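Side-chain contacts in PTS system, nitrogen regulatory IIA protein (Neisseria meningitidis, PDB 2A0J), which probably takes up a phosphoryl group on a histidine in the nitrogen-related branch of the phosphotransferase system and acts in nitrogen regulation: residues 24-29 with 46-51; 34-39 with 75-80; 65-70 with 115-120. All coordinates share one frame; numbering follows the deposited sequence.

Contact 1 of 3, residues 24-29 with 46-51; sequences RLFEEA and ECLFAR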
loop_
_atom_site.group_PDB
_atom_site.type_symbol
_atom_site.label_atom_id
_atom_site.label_comp_id
_atom_site.label_asym_id
_atom_site.label_seq_id
_atom_site.Cartn_x
_atom_site.Cartn_y
_atom_site.Cartn_z
ATOM N N ARG A 24 11.910 4.843 5.486
ATOM C CA ARG A 24 11.744 3.822 6.514
ATOM C C ARG A 24 10.510 2.987 6.190
ATOM O O ARG A 24 10.555 1.757 6.187
ATOM C CB ARG A 24 11.582 4.497 7.879
ATOM C CG ARG A 24 11.984 3.654 9.080
ATOM C CD ARG A 24 11.187 2.365 9.173
ATOM N NE ARG A 24 12.051 1.193 9.044
ATOM C CZ ARG A 24 12.931 0.803 9.962
ATOM N NH1 ARG A 24 13.067 1.490 11.090
ATOM N NH2 ARG A 24 13.683 -0.268 9.745
ATOM N N LEU A 25 9.407 3.673 5.916
ATOM C CA LEU A 25 8.151 3.029 5.577
ATOM C C LEU A 25 8.340 2.063 4.393
ATOM O O LEU A 25 7.815 0.943 4.392
ATOM C CB LEU A 25 7.125 4.113 5.229
ATOM C CG LEU A 25 5.662 3.761 4.954
ATOM C CD1 LEU A 25 5.039 3.101 6.170
ATOM C CD2 LEU A 25 4.906 5.034 4.604
ATOM N N PHE A 26 9.096 2.496 3.386
ATOM C CA PHE A 26 9.333 1.658 2.212
ATOM C C PHE A 26 10.217 0.452 2.530
ATOM O O PHE A 26 10.055 -0.616 1.938
ATOM C CB PHE A 26 9.949 2.485 1.070
ATOM C CG PHE A 26 8.928 3.139 0.167
ATOM C CD1 PHE A 26 8.057 4.103 0.654
ATOM C CD2 PHE A 26 8.839 2.784 -1.174
ATOM C CE1 PHE A 26 7.110 4.703 -0.181
ATOM C CE2 PHE A 26 7.895 3.378 -2.015
ATOM C CZ PHE A 26 7.032 4.337 -1.519
ATOM N N GLU A 27 11.154 0.614 3.455
ATOM C CA GLU A 27 12.015 -0.504 3.823
ATOM C C GLU A 27 11.186 -1.588 4.495
ATOM O O GLU A 27 11.328 -2.766 4.188
ATOM C CB GLU A 27 13.131 -0.043 4.756
ATOM C CG GLU A 27 14.253 0.683 4.035
ATOM C CD GLU A 27 15.326 1.177 4.977
ATOM O OE1 GLU A 27 16.352 1.684 4.484
ATOM O OE2 GLU A 27 15.142 1.063 6.208
ATOM N N GLU A 28 10.308 -1.176 5.401
ATOM C CA GLU A 28 9.444 -2.107 6.102
ATOM C C GLU A 28 8.503 -2.834 5.133
ATOM O O GLU A 28 8.114 -3.979 5.375
ATOM C CB GLU A 28 8.625 -1.361 7.158
ATOM C CG GLU A 28 8.793 -1.919 8.565
ATOM C CD GLU A 28 8.347 -3.365 8.680
ATOM O OE1 GLU A 28 7.135 -3.635 8.547
ATOM O OE2 GLU A 28 9.214 -4.234 8.902
ATOM N N ALA A 29 8.135 -2.167 4.041
ATOM C CA ALA A 29 7.246 -2.766 3.051
ATOM C C ALA A 29 7.969 -3.896 2.324
ATOM O O ALA A 29 7.397 -4.966 2.108
ATOM C CB ALA A 29 6.774 -1.713 2.057
ATOM N N GLU A 46 13.528 -1.543 -4.184
ATOM C CA GLU A 46 13.901 -0.834 -5.399
ATOM C C GLU A 46 12.729 -0.707 -6.363
ATOM O O GLU A 46 12.556 0.305 -7.036
ATOM C CB GLU A 46 15.059 -1.553 -6.093
ATOM C CG GLU A 46 16.250 -0.648 -6.378
ATOM C CD GLU A 46 16.786 0.021 -5.122
ATOM O OE1 GLU A 46 17.179 -0.700 -4.182
ATOM O OE2 GLU A 46 16.813 1.267 -5.074
ATOM N N CYS A 47 11.922 -1.751 -6.422
ATOM C CA CYS A 47 10.781 -1.762 -7.303
ATOM C C CYS A 47 9.761 -0.678 -6.926
ATOM O O CYS A 47 9.247 0.029 -7.792
ATOM C CB CYS A 47 10.144 -3.150 -7.268
ATOM S SG CYS A 47 8.892 -3.381 -8.497
ATOM N N LEU A 48 9.469 -0.544 -5.637
ATOM C CA LEU A 48 8.517 0.465 -5.176
ATOM C C LEU A 48 9.083 1.878 -5.321
ATOM O O LEU A 48 8.359 2.813 -5.678
ATOM C CB LEU A 48 8.156 0.219 -3.710
ATOM C CG LEU A 48 7.697 -1.197 -3.336
ATOM C CD1 LEU A 48 7.472 -1.259 -1.830
ATOM C CD2 LEU A 48 6.426 -1.583 -4.113
ATOM N N PHE A 49 10.381 2.018 -5.048
ATOM C CA PHE A 49 11.077 3.302 -5.119
ATOM C C PHE A 49 11.367 3.755 -6.554
ATOM O O PHE A 49 11.516 4.950 -6.820
ATOM C CB PHE A 49 12.385 3.232 -4.320
ATOM C CG PHE A 49 12.567 4.369 -3.334
ATOM C CD1 PHE A 49 11.602 4.631 -2.358
ATOM C CD2 PHE A 49 13.717 5.158 -3.361
ATOM C CE1 PHE A 49 11.783 5.661 -1.424
ATOM C CE2 PHE A 49 13.903 6.188 -2.432
ATOM C CZ PHE A 49 12.933 6.436 -1.464
ATOM N N ALA A 50 11.454 2.808 -7.480
ATOM C CA ALA A 50 11.706 3.152 -8.870
ATOM C C ALA A 50 10.499 3.940 -9.378
ATOM O O ALA A 50 10.615 4.805 -10.252
ATOM C CB ALA A 50 11.904 1.883 -9.699
ATOM N N ARG A 51 9.341 3.634 -8.805
ATOM C CA ARG A 51 8.083 4.281 -9.173
ATOM C C ARG A 51 7.856 5.591 -8.424
ATOM O O ARG A 51 7.453 6.592 -9.018
ATOM C CB ARG A 51 6.910 3.329 -8.904
ATOM C CG ARG A 51 5.542 3.981 -9.030
ATOM C CD ARG A 51 5.323 4.555 -10.426
ATOM N NE ARG A 51 4.062 5.284 -10.507
ATOM C CZ ARG A 51 3.844 6.469 -9.944
ATOM N NH1 ARG A 51 4.810 7.083 -9.257
ATOM N NH2 ARG A 51 2.649 7.030 -10.053
#
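Phe26 on helix 22-33 meets Phe49 on helix 41-52 in a T-shaped pair. The edge of Phe49 is directed at one face of Phe26. The ring centroids lie 5.3 Å apart and the planes are turned by 72°. Phe49 CD1 comes to 3.5 Å from Phe26 CD2. Phe49 CE1 stands over the same face of Phe26, offset toward the rim.

The aliphatic contacts centre on Leu48. Its CB lies 3.6 Å from Phe26 CE2, oblique to the ring. Its chi1 of -51° puts CG anti to the carbonyl carbon. From there the branch runs on to Ala29, where Leu48 CD1 and Ala29 CB are 4.0 Å apart. The local axes approach to 9.9 Å at 140°, so the segments run obliquely antiparallel. Phe26 also touches Phe89 and Pro66. It thus links the helix pair to the neighbouring strand 63-70.

No hydrogen bond or salt bridge joins the two segments. Three of the four touching residues are buried, and Phe49 is partly exposed. The helices are therefore held here by hydrophobic packing and by the weakly polar edge-to-face contact, which favours the tilt of one ring against the other.

Contact 2 of 3, residues 34-39 with 75-80; sequences ERESSL and QATGAF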
loop_
_atom_site.group_PDB
_atom_site.type_symbol
_atom_site.label_atom_id
_atom_site.label_comp_id
_atom_site.label_asym_id
_atom_site.label_seq_id
_atom_site.Cartn_x
_atom_site.Cartn_y
_atom_site.Cartn_z
ATOM N N GLU A 34 8.494 -9.387 0.929
ATOM C CA GLU A 34 9.671 -10.203 0.637
ATOM C C GLU A 34 9.414 -11.703 0.433
ATOM O O GLU A 34 8.628 -12.328 1.146
ATOM C CB GLU A 34 10.695 -10.027 1.764
ATOM C CG GLU A 34 11.946 -10.877 1.626
ATOM C CD GLU A 34 12.912 -10.690 2.780
ATOM O OE1 GLU A 34 14.023 -11.254 2.715
ATOM O OE2 GLU A 34 12.562 -9.988 3.751
ATOM N N ARG A 35 10.122 -12.262 -0.543
ATOM C CA ARG A 35 10.069 -13.679 -0.916
ATOM C C ARG A 35 8.723 -14.274 -1.306
ATOM O O ARG A 35 8.655 -15.075 -2.234
ATOM C CB ARG A 35 10.690 -14.548 0.170
ATOM C CG ARG A 35 10.812 -15.995 -0.259
ATOM C CD ARG A 35 11.726 -16.754 0.670
ATOM N NE ARG A 35 11.272 -16.661 2.052
ATOM C CZ ARG A 35 11.939 -17.148 3.089
ATOM N NH1 ARG A 35 13.102 -17.766 2.904
ATOM N NH2 ARG A 35 11.445 -17.019 4.310
ATOM N N GLU A 36 7.657 -13.923 -0.600
ATOM C CA GLU A 36 6.358 -14.449 -0.974
ATOM C C GLU A 36 6.035 -13.819 -2.338
ATOM O O GLU A 36 4.977 -14.056 -2.929
ATOM C CB GLU A 36 5.310 -14.093 0.088
ATOM C CG GLU A 36 5.072 -12.614 0.269
ATOM C CD GLU A 36 4.110 -12.059 -0.753
ATOM O OE1 GLU A 36 4.075 -10.823 -0.922
ATOM O OE2 GLU A 36 3.383 -12.861 -1.378
ATOM N N SER A 37 6.982 -13.024 -2.833
ATOM C CA SER A 37 6.868 -12.361 -4.129
ATOM C C SER A 37 7.992 -12.856 -5.041
ATOM O O SER A 37 8.063 -12.480 -6.210
ATOM C CB SER A 37 6.984 -10.847 -3.970
ATOM O OG SER A 37 8.277 -10.498 -3.500
ATOM N N SER A 38 8.869 -13.694 -4.486
ATOM C CA SER A 38 10.008 -14.268 -5.207
ATOM C C SER A 38 11.203 -13.314 -5.221
ATOM O O SER A 38 12.231 -13.609 -5.818
ATOM C CB SER A 38 9.618 -14.604 -6.656
ATOM O OG SER A 38 8.372 -15.277 -6.727
ATOM N N LEU A 39 11.067 -12.175 -4.552
ATOM C CA LEU A 39 12.128 -11.178 -4.525
ATOM C C LEU A 39 12.649 -10.932 -3.118
ATOM O O LEU A 39 11.925 -11.122 -2.146
ATOM C CB LEU A 39 11.606 -9.860 -5.108
ATOM C CG LEU A 39 11.132 -9.859 -6.569
ATOM C CD1 LEU A 39 10.487 -8.520 -6.903
ATOM C CD2 LEU A 39 12.318 -10.116 -7.491
ATOM N N GLN A 75 2.344 -13.378 -9.159
ATOM C CA GLN A 75 1.024 -13.206 -8.587
ATOM C C GLN A 75 1.018 -11.930 -7.775
ATOM O O GLN A 75 1.925 -11.683 -6.988
ATOM C CB GLN A 75 0.653 -14.396 -7.699
ATOM C CG GLN A 75 -0.707 -14.243 -7.034
ATOM C CD GLN A 75 -1.142 -15.489 -6.295
ATOM O OE1 GLN A 75 -0.395 -16.034 -5.482
ATOM N NE2 GLN A 75 -2.360 -15.945 -6.567
ATOM N N ALA A 76 -0.003 -11.113 -7.983
ATOM C CA ALA A 76 -0.124 -9.858 -7.263
ATOM C C ALA A 76 -0.114 -10.075 -5.753
ATOM O O ALA A 76 -0.607 -11.080 -5.246
ATOM C CB ALA A 76 -1.401 -9.147 -7.675
ATOM N N THR A 77 0.455 -9.121 -5.034
ATOM C CA THR A 77 0.515 -9.203 -3.588
ATOM C C THR A 77 0.452 -7.782 -3.040
ATOM O O THR A 77 0.907 -6.839 -3.694
ATOM C CB THR A 77 1.816 -9.893 -3.130
ATOM O OG1 THR A 77 1.774 -10.095 -1.712
ATOM C CG2 THR A 77 3.036 -9.050 -3.504
ATOM N N GLY A 78 -0.130 -7.626 -1.855
ATOM C CA GLY A 78 -0.240 -6.304 -1.266
ATOM C C GLY A 78 -0.131 -6.287 0.246
ATOM O O GLY A 78 0.051 -7.323 0.886
ATOM N N ALA A 79 -0.233 -5.093 0.819
ATOM C CA ALA A 79 -0.159 -4.923 2.263
ATOM C C ALA A 79 -0.832 -3.611 2.625
ATOM O O ALA A 79 -1.035 -2.750 1.766
ATOM C CB ALA A 79 1.292 -4.904 2.724
ATOM N N PHE A 80 -1.186 -3.461 3.896
ATOM C CA PHE A 80 -1.817 -2.233 4.343
ATOM C C PHE A 80 -1.146 -1.776 5.631
ATOM O O PHE A 80 -0.914 -2.586 6.531
ATOM C CB PHE A 80 -3.312 -2.445 4.585
ATOM C CG PHE A 80 -4.048 -1.180 4.894
ATOM C CD1 PHE A 80 -4.349 -0.275 3.878
ATOM C CD2 PHE A 80 -4.390 -0.858 6.204
ATOM C CE1 PHE A 80 -4.978 0.938 4.162
ATOM C CE2 PHE A 80 -5.021 0.354 6.500
ATOM C CZ PHE A 80 -5.314 1.255 5.473
#
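Glu36 and Thr77 reach toward each other from opposite directions, one from a loop and one from the start of strand 77-83. Thr77 OG1 donates a hydrogen bond to Glu36 OE1 at 2.5 Å. The hydroxyl meets OE1 on the syn side of the carboxylate and lies 26° out of its plane. Glu36 OE2 is farther from Thr77 OG1, at 3.2 Å, so the hydroxyl bonds to OE1.

The glutamate chain is bent to make this reach. With chi1 at 63°, CG sits between the backbone N and the carbonyl carbon. A second bend at chi2, 83°, then swings the carboxylate toward the strand. On Thr77 the hydroxyl is anti to the backbone N, and the methyl CG2 faces the loop. Thr77 CG2 is 3.3 Å from Glu36 OE1. It lies 4.4 Å from Ser37 CB, a looser contact.

Glu36 and Ser37 are the two central residues of a type I beta turn from Arg35 to Ser38. The turn is closed by Ser38 N to Arg35 O, 2.7 Å. Ser37 OG bonds Leu33 O at the end of helix 22-33, and Leu39 N gives it a weak bond. This ties the turn to the helix it follows. On the other side, Thr77 is fixed by backbone bonds to Leu104 in the sheet. His12 touches both Glu36 and Thr77.

The contact joins the loop between helices 22-33 and 41-52 to a strand of the mixed sheet. Its chemistry is a single hydroxyl-carboxylate bond with little apolar support. Glu36 is exposed while Thr77 is buried. The bond gives the buried hydroxyl an acceptor and would be expected to favour the charged form of the carboxylate.

Contact 3 of 3, residues 65-70 with 115-120; sequences IPHGRH and EVLSKL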
loop_
_atom_site.group_PDB
_atom_site.type_symbol
_atom_site.label_atom_id
_atom_site.label_comp_id
_atom_site.label_asym_id
_atom_site.label_seq_id
_atom_site.Cartn_x
_atom_site.Cartn_y
_atom_site.Cartn_z
ATOM N N ILE A 65 -0.860 5.035 -2.305
ATOM C CA ILE A 65 -0.869 3.700 -2.891
ATOM C C ILE A 65 0.442 3.387 -3.599
ATOM O O ILE A 65 0.494 3.335 -4.824
ATOM C CB ILE A 65 -2.013 3.545 -3.921
ATOM C CG1 ILE A 65 -2.025 4.752 -4.871
ATOM C CG2 ILE A 65 -3.347 3.391 -3.207
ATOM C CD1 ILE A 65 -2.926 4.591 -6.080
ATOM N N PRO A 66 1.524 3.174 -2.834
ATOM C CA PRO A 66 2.804 2.867 -3.480
ATOM C C PRO A 66 2.665 1.540 -4.231
ATOM O O PRO A 66 2.019 0.615 -3.739
ATOM C CB PRO A 66 3.779 2.753 -2.298
ATOM C CG PRO A 66 3.109 3.493 -1.181
ATOM C CD PRO A 66 1.653 3.162 -1.366
ATOM N N HIS A 67 3.260 1.435 -5.414
ATOM C CA HIS A 67 3.170 0.185 -6.167
ATOM C C HIS A 67 4.340 -0.030 -7.136
ATOM O O HIS A 67 5.078 0.906 -7.454
ATOM C CB HIS A 67 1.835 0.122 -6.926
ATOM C CG HIS A 67 1.582 1.299 -7.818
ATOM N ND1 HIS A 67 1.084 2.496 -7.350
ATOM C CD2 HIS A 67 1.778 1.468 -9.148
ATOM C CE1 HIS A 67 0.982 3.350 -8.353
ATOM N NE2 HIS A 67 1.398 2.751 -9.455
ATOM N N GLY A 68 4.499 -1.268 -7.601
ATOM C CA GLY A 68 5.576 -1.594 -8.522
ATOM C C GLY A 68 5.385 -2.923 -9.236
ATOM O O GLY A 68 4.674 -3.805 -8.757
ATOM N N ARG A 69 6.022 -3.067 -10.393
ATOM C CA ARG A 69 5.912 -4.283 -11.179
ATOM C C ARG A 69 7.293 -4.920 -11.339
ATOM O O ARG A 69 8.315 -4.259 -11.174
ATOM C CB ARG A 69 5.329 -3.964 -12.561
ATOM C CG ARG A 69 4.177 -2.962 -12.546
ATOM C CD ARG A 69 3.653 -2.665 -13.951
ATOM N NE ARG A 69 2.989 -1.364 -14.032
ATOM C CZ ARG A 69 1.822 -1.059 -13.465
ATOM N NH1 ARG A 69 1.153 -1.962 -12.759
ATOM N NH2 ARG A 69 1.319 0.162 -13.601
ATOM N N HIS A 70 7.324 -6.209 -11.654
ATOM C CA HIS A 70 8.593 -6.877 -11.844
ATOM C C HIS A 70 8.416 -8.266 -12.455
ATOM O O HIS A 70 7.556 -9.035 -12.035
ATOM C CB HIS A 70 9.345 -6.975 -10.515
ATOM C CG HIS A 70 10.784 -7.355 -10.672
ATOM N ND1 HIS A 70 11.797 -6.424 -10.716
ATOM C CD2 HIS A 70 11.372 -8.563 -10.853
ATOM C CE1 HIS A 70 12.948 -7.041 -10.917
ATOM N NE2 HIS A 70 12.717 -8.339 -11.003
ATOM N N GLU A 115 -7.444 -1.822 -12.515
ATOM C CA GLU A 115 -8.757 -2.026 -11.911
ATOM C C GLU A 115 -8.653 -1.991 -10.396
ATOM O O GLU A 115 -9.424 -1.303 -9.727
ATOM C CB GLU A 115 -9.337 -3.379 -12.327
ATOM C CG GLU A 115 -9.305 -3.655 -13.818
ATOM C CD GLU A 115 -10.076 -2.628 -14.615
ATOM O OE1 GLU A 115 -11.260 -2.399 -14.294
ATOM O OE2 GLU A 115 -9.496 -2.058 -15.566
ATOM N N VAL A 116 -7.704 -2.751 -9.862
ATOM C CA VAL A 116 -7.499 -2.811 -8.425
ATOM C C VAL A 116 -7.152 -1.433 -7.876
ATOM O O VAL A 116 -7.740 -0.985 -6.889
ATOM C CB VAL A 116 -6.375 -3.822 -8.069
ATOM C CG1 VAL A 116 -5.959 -3.673 -6.611
ATOM C CG2 VAL A 116 -6.862 -5.237 -8.316
ATOM N N LEU A 117 -6.199 -0.764 -8.522
ATOM C CA LEU A 117 -5.769 0.563 -8.095
ATOM C C LEU A 117 -6.916 1.548 -8.162
ATOM O O LEU A 117 -7.155 2.309 -7.223
ATOM C CB LEU A 117 -4.636 1.071 -8.987
ATOM C CG LEU A 117 -3.234 0.504 -8.775
ATOM C CD1 LEU A 117 -2.312 1.057 -9.840
ATOM C CD2 LEU A 117 -2.733 0.880 -7.394
ATOM N N SER A 118 -7.615 1.531 -9.292
ATOM C CA SER A 118 -8.738 2.424 -9.522
ATOM C C SER A 118 -9.837 2.230 -8.491
ATOM O O SER A 118 -10.393 3.197 -7.970
ATOM C CB SER A 118 -9.302 2.197 -10.922
ATOM O OG SER A 118 -10.425 3.025 -11.152
ATOM N N LYS A 119 -10.163 0.980 -8.198
ATOM C CA LYS A 119 -11.208 0.725 -7.219
ATOM C C LYS A 119 -10.779 1.221 -5.859
ATOM O O LYS A 119 -11.535 1.903 -5.187
ATOM C CB LYS A 119 -11.542 -0.765 -7.155
ATOM C CG LYS A 119 -12.473 -1.220 -8.263
ATOM C CD LYS A 119 -13.784 -0.457 -8.189
ATOM C CE LYS A 119 -14.750 -0.888 -9.276
ATOM N NZ LYS A 119 -16.004 -0.085 -9.227
ATOM N N LEU A 120 -9.556 0.891 -5.459
ATOM C CA LEU A 120 -9.051 1.321 -4.163
ATOM C C LEU A 120 -9.128 2.838 -4.012
ATOM O O LEU A 120 -9.622 3.333 -3.004
ATOM C CB LEU A 120 -7.608 0.836 -3.967
ATOM C CG LEU A 120 -7.429 -0.675 -3.767
ATOM C CD1 LEU A 120 -5.963 -1.064 -3.951
ATOM C CD2 LEU A 120 -7.937 -1.071 -2.380
#
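Leu117 of helix 110-124 sets one methyl on the ring of His67 and the other against Ile65. CD1 of Leu117 lies 4.1 Å from the His67 ring centroid and 10° off the ring normal, a CH-pi contact over the face. The two side chains cross at about a right angle. CD2 of Leu117 turns to Ile65 CD1, 3.9 Å away, and also stands 4.1 Å from His67 ND1.

The ring is held at its ND1 edge. His67 ND1 donates to Ile65 O over 2.7 Å, with a nearly straight N-H...O angle of 169°, and the oxygen lies in the ring plane. A chi1 of 55° places CG between the backbone N and the carbonyl carbon and brings ND1 back toward the preceding residues. The bond fixes the rotation of the ring.

The Ile-Pro-His-Gly sequence here belongs to the type 2 EIIA signature, whose histidine carries the phosphoryl group in the family. His67 is therefore probably the phosphorylation site. Binding through ND1 is consistent with phosphorylation at NE2, as in relatives.

Farther out, His67 touches Leu103 of strand 97-106 and Arg51 of helix 41-52. Backbone hydrogen bonds join Pro66 to Leu103, and Gly68 to both Leu103 and Val105. Ile65 also packs on Leu59 and bonds Thr57 through its backbone.

In the fold
Contacts 2 and 3 each include a strand of the one mixed sheet, and contact 1 is a helix pair packed on it; the centres lie 13 to 14 Å apart. Contact 1 touches contact 3 directly. Arg51 CB is 3.4 Å from His67 O, and Phe26 CZ is 3.7 Å from Pro66 CB, so the helix pair packs beside the strand that carries the probable phosphorylation site. Contact 2 meets contact 3 through Leu39 CD2 and His70 CD2, 3.8 Å apart. Strand 97-106 lies between their two strands. Contacts 1 and 2 do not touch, their nearest atoms being about 5 Å apart. The Thr77 OG1 of contact 2 is 15.0 Å from His67 NE2.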